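Local atomic coordinates of putative fimbrium subunit Fim1C (Bacteroides uniformis, PDB entry 4K4K), a protein that probably forms part of the tip of fimbriae, the filamentous cell-surface appendages that mediate adhesion and biofilm formation. Residues E94-G99 with Y176-G181; T219-V222 with Q228-H231. All coordinates share one frame; numbering follows the deposited sequence.

Contact 1 (E94-G99 with Y176-G181)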
loop_
_atom_site.group_PDB
_atom_site.type_symbol
_atom_site.label_atom_id
_atom_site.label_comp_id
_atom_site.label_asym_id
_atom_site.label_seq_id
_atom_site.Cartn_x
_atom_site.Cartn_y
_atom_site.Cartn_z
ATOM N N GLU A 94 -10.532 7.773 10.752
ATOM C CA GLU A 94 -11.678 8.510 11.281
ATOM C C GLU A 94 -11.509 10.011 11.070
ATOM O O GLU A 94 -12.466 10.682 10.678
ATOM C CB GLU A 94 -11.873 8.180 12.777
ATOM C CG GLU A 94 -13.126 8.780 13.410
ATOM C CD GLU A 94 -14.473 8.453 12.787
ATOM O OE1 GLU A 94 -14.742 7.260 12.513
ATOM O OE2 GLU A 94 -15.274 9.397 12.603
ATOM N N THR A 95 -10.294 10.525 11.283
ATOM C CA THR A 95 -10.010 11.944 11.091
ATOM C C THR A 95 -8.815 12.093 10.146
ATOM O O THR A 95 -7.737 11.581 10.419
ATOM C CB THR A 95 -9.755 12.657 12.443
ATOM O OG1 THR A 95 -10.851 12.399 13.325
ATOM C CG2 THR A 95 -9.598 14.177 12.285
ATOM N N LEU A 96 -9.034 12.790 9.036
ATOM C CA LEU A 96 -7.975 13.083 8.080
ATOM C C LEU A 96 -7.425 14.466 8.386
ATOM O O LEU A 96 -8.081 15.241 9.090
ATOM C CB LEU A 96 -8.523 13.008 6.643
ATOM C CG LEU A 96 -8.805 11.590 6.141
ATOM C CD1 LEU A 96 -9.628 11.629 4.870
ATOM C CD2 LEU A 96 -7.487 10.783 5.918
ATOM N N ALA A 97 -6.242 14.789 7.875
ATOM C CA ALA A 97 -5.712 16.141 8.050
ATOM C C ALA A 97 -6.537 17.085 7.186
ATOM O O ALA A 97 -7.122 16.669 6.158
ATOM C CB ALA A 97 -4.232 16.193 7.678
ATOM N N ASP A 98 -6.603 18.351 7.636
ATOM C CA ASP A 98 -7.351 19.427 7.012
ATOM C C ASP A 98 -7.321 19.357 5.478
ATOM O O ASP A 98 -6.244 19.256 4.883
ATOM C CB ASP A 98 -6.771 20.778 7.498
ATOM C CG ASP A 98 -7.616 21.987 7.167
ATOM O OD1 ASP A 98 -8.840 21.825 6.996
ATOM O OD2 ASP A 98 -7.055 23.106 7.113
ATOM N N GLY A 99 -8.494 19.383 4.856
ATOM C CA GLY A 99 -8.584 19.327 3.402
ATOM C C GLY A 99 -8.532 17.935 2.792
ATOM O O GLY A 99 -8.143 17.804 1.626
ATOM N N TYR A 176 -1.089 12.505 0.875
ATOM C CA TYR A 176 -1.943 12.097 -0.236
ATOM C C TYR A 176 -3.292 12.706 -0.030
ATOM O O TYR A 176 -3.894 12.525 1.028
ATOM C CB TYR A 176 -2.027 10.557 -0.273
ATOM C CG TYR A 176 -3.033 10.010 -1.250
ATOM C CD1 TYR A 176 -2.803 10.072 -2.625
ATOM C CD2 TYR A 176 -4.193 9.379 -0.804
ATOM C CE1 TYR A 176 -3.737 9.576 -3.538
ATOM C CE2 TYR A 176 -5.137 8.882 -1.702
ATOM C CZ TYR A 176 -4.906 8.985 -3.070
ATOM O OH TYR A 176 -5.824 8.486 -3.952
ATOM N N ASN A 177 -3.782 13.433 -1.039
ATOM C CA ASN A 177 -5.130 13.990 -0.944
ATOM C C ASN A 177 -6.104 12.905 -1.449
ATOM O O ASN A 177 -6.058 12.515 -2.620
ATOM C CB ASN A 177 -5.252 15.307 -1.708
ATOM C CG ASN A 177 -6.604 15.940 -1.487
ATOM O OD1 ASN A 177 -7.650 15.349 -1.764
ATOM N ND2 ASN A 177 -6.620 17.117 -0.873
ATOM N N VAL A 178 -6.963 12.396 -0.559
ATOM C CA VAL A 178 -7.843 11.255 -0.882
ATOM C C VAL A 178 -8.954 11.612 -1.897
ATOM O O VAL A 178 -9.510 10.714 -2.541
ATOM C CB VAL A 178 -8.436 10.593 0.398
ATOM C CG1 VAL A 178 -7.318 10.190 1.388
ATOM C CG2 VAL A 178 -9.475 11.501 1.080
ATOM N N VAL A 179 -9.284 12.906 -2.028
ATOM C CA VAL A 179 -10.306 13.352 -2.967
ATOM C C VAL A 179 -9.653 13.607 -4.327
ATOM O O VAL A 179 -10.218 13.194 -5.345
ATOM C CB VAL A 179 -11.059 14.598 -2.419
ATOM C CG1 VAL A 179 -11.945 15.251 -3.490
ATOM C CG2 VAL A 179 -11.896 14.215 -1.201
ATOM N N THR A 180 -8.482 14.288 -4.350
ATOM C CA THR A 180 -7.727 14.587 -5.592
ATOM C C THR A 180 -7.223 13.329 -6.276
ATOM O O THR A 180 -7.186 13.270 -7.508
ATOM C CB THR A 180 -6.470 15.448 -5.269
ATOM O OG1 THR A 180 -6.860 16.564 -4.512
ATOM C CG2 THR A 180 -5.732 15.924 -6.513
ATOM N N GLY A 181 -6.742 12.387 -5.483
ATOM C CA GLY A 181 -6.163 11.168 -6.022
ATOM C C GLY A 181 -4.781 11.471 -6.573
ATOM O O GLY A 181 -4.122 12.434 -6.156
#
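The side-chain amide of N177 works at both ends: its OD1 is gripped by two backbone N-H groups of the chain that follows, while its ND2 meets G99 across the contact. V179 N reaches OD1 at 3.0 Å and lies in the carbonyl plane, whereas T180 N, at 2.9 Å from the same OD1, approaches straighter along its N-H but from 42° above that plane. CG stands anti to the backbone N (chi1 -174°), beside the carbonyl carbon, which leaves OD1 within reach of the N-H groups two and three residues on. The result is an Asx turn, through the bond to V179 N, that with the bond to T180 N also makes an Asx motif, a compact way of turning the chain as strand 164-177 ends. G181 N closes the same turn by bonding to N177 O at 2.9 Å. With its oxygen held twice, the amide is probably kept from flipping; N177 ND2 lies 3.0 Å from G99 O, a weak bond because the N-H is strongly bent away from the line. G99 has backbone angles at which a side chain would press on the carbonyl O of D98. Beside this polar link, L96 and V178 reach toward each other tip to tip, with L96 CD1 at 3.8 Å from V178 CG2. Y41, Y89 and Y102 touch both of these side chains, placing the apolar pair among strands 37-44, 84-90 and 101-105. Backbone bonds between Y176 and Y102 and between V178 and N100 continue the antiparallel pairing alongside strand 101-105 as far as the turn.

Contact 2 (T219-V222 with Q228-H231)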
loop_
_atom_site.group_PDB
_atom_site.type_symbol
_atom_site.label_atom_id
_atom_site.label_comp_id
_atom_site.label_asym_id
_atom_site.label_seq_id
_atom_site.Cartn_x
_atom_site.Cartn_y
_atom_site.Cartn_z
ATOM N N THR A 219 20.900 -4.061 4.090
ATOM C CA THR A 219 21.878 -4.649 5.015
ATOM C C THR A 219 21.325 -5.982 5.490
ATOM O O THR A 219 20.197 -6.045 5.982
ATOM C CB THR A 219 22.246 -3.702 6.183
ATOM O OG1 THR A 219 22.841 -2.528 5.627
ATOM C CG2 THR A 219 23.239 -4.339 7.189
ATOM N N PHE A 220 22.125 -7.045 5.348
ATOM C CA PHE A 220 21.769 -8.378 5.808
ATOM C C PHE A 220 22.679 -8.738 6.960
ATOM O O PHE A 220 23.880 -8.870 6.735
ATOM C CB PHE A 220 21.923 -9.418 4.670
ATOM C CG PHE A 220 21.116 -9.071 3.449
ATOM C CD1 PHE A 220 21.657 -8.281 2.436
ATOM C CD2 PHE A 220 19.797 -9.489 3.330
ATOM C CE1 PHE A 220 20.891 -7.918 1.326
ATOM C CE2 PHE A 220 19.030 -9.119 2.227
ATOM C CZ PHE A 220 19.582 -8.329 1.241
ATOM N N THR A 221 22.132 -8.875 8.181
ATOM C CA THR A 221 22.917 -9.252 9.366
ATOM C C THR A 221 22.684 -10.739 9.591
ATOM O O THR A 221 21.547 -11.131 9.867
ATOM C CB THR A 221 22.520 -8.378 10.569
ATOM O OG1 THR A 221 22.459 -7.009 10.159
ATOM C CG2 THR A 221 23.472 -8.540 11.758
ATOM N N VAL A 222 23.727 -11.555 9.437
ATOM C CA VAL A 222 23.646 -12.996 9.560
ATOM C C VAL A 222 24.197 -13.442 10.924
ATOM O O VAL A 222 25.408 -13.399 11.131
ATOM C CB VAL A 222 24.384 -13.681 8.380
ATOM C CG1 VAL A 222 24.186 -15.187 8.415
ATOM C CG2 VAL A 222 23.922 -13.108 7.029
ATOM N N GLN A 228 27.771 -11.019 11.313
ATOM C CA GLN A 228 28.375 -10.296 10.192
ATOM C C GLN A 228 27.303 -9.658 9.324
ATOM O O GLN A 228 26.259 -10.276 9.068
ATOM C CB GLN A 228 29.264 -11.205 9.337
ATOM C CG GLN A 228 30.239 -10.435 8.444
ATOM C CD GLN A 228 31.230 -11.326 7.739
ATOM O OE1 GLN A 228 31.210 -12.555 7.866
ATOM N NE2 GLN A 228 32.136 -10.717 6.988
ATOM N N ALA A 229 27.568 -8.413 8.890
ATOM C CA ALA A 229 26.648 -7.652 8.059
ATOM C C ALA A 229 27.174 -7.494 6.638
ATOM O O ALA A 229 28.317 -7.087 6.434
ATOM C CB ALA A 229 26.381 -6.287 8.673
ATOM N N PHE A 230 26.328 -7.856 5.664
ATOM C CA PHE A 230 26.549 -7.714 4.222
ATOM C C PHE A 230 25.722 -6.542 3.744
ATOM O O PHE A 230 24.581 -6.404 4.195
ATOM C CB PHE A 230 26.120 -8.979 3.475
ATOM C CG PHE A 230 26.879 -10.233 3.806
ATOM C CD1 PHE A 230 28.014 -10.578 3.096
ATOM C CD2 PHE A 230 26.423 -11.097 4.790
ATOM C CE1 PHE A 230 28.716 -11.739 3.403
ATOM C CE2 PHE A 230 27.122 -12.266 5.088
ATOM C CZ PHE A 230 28.257 -12.582 4.384
ATOM N N HIS A 231 26.286 -5.697 2.863
ATOM C CA HIS A 231 25.608 -4.519 2.312
ATOM C C HIS A 231 25.518 -4.633 0.808
ATOM O O HIS A 231 26.472 -5.084 0.165
ATOM C CB HIS A 231 26.331 -3.223 2.718
ATOM C CG HIS A 231 26.665 -3.158 4.181
ATOM N ND1 HIS A 231 25.757 -2.675 5.110
ATOM C CD2 HIS A 231 27.782 -3.566 4.836
ATOM C CE1 HIS A 231 26.355 -2.781 6.289
ATOM N NE2 HIS A 231 27.568 -3.323 6.178
#
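T219 lies alongside the imidazole of H231, the two side chains pointing the same way, with T219 CG2 at 3.6 Å from H231 CE1. T219 OG1, set anti to its own carbonyl carbon (chi1 -62°), accepts a hydrogen bond from H231 ND1 at 3.0 Å, sitting near the edge of the ring but 21° out of its plane. A valine here would probably leave H231 ND1 without this acceptor and the imidazole freer to turn about its bond to CB. Diagonally, T219 CG2 also meets A229 CB at 4.0 Å. The side chains of T219, T221, A229 and H231 lie on one face of the hairpin. The two strands are the arms of this antiparallel beta hairpin, 217-222 and 228-233, in the fimbrillin-like fold. F220 and F230 form a hydrogen-bonded pair, with F220 N to F230 O at 2.8 Å and F230 N to F220 O at 2.9 Å, both nearly straight. T219 CA and A229 CA add CH...O contacts to the same two carbonyl oxygens, F230 O and F220 O, while V222 N bonds to Q228 O. On the face that carries F220, V222 and F230, all three buried, V222 crosses F230 at a slant, and its CG2 meets the edge of the ring, 3.8 Å from F230 CE2. F220 touches I253 and F230 touches I255, both of strand 247-256, and V222 rests on L160 and T163.

How the contacts relate
Contact 1 closes before contact 2 opens, the two following in series along one fimbrillin-like chain. Their centres are 39 Å apart, on opposite sides of the centre of the chain, and their nearest atoms remain about 28 Å from each other, so neither touches the other. What they share is strand 164-177: its final residues enter contact 1, whereas its beginning pairs with strand 217-222 of contact 2 through T164 and S166. Interrupted by a bulge or short loop, this strand leads from the hairpin of contact 2 to the turn of contact 1, where it pairs with strand 101-105, illustrating how one strand can reach distant contacts in an elongated beta protein without helices.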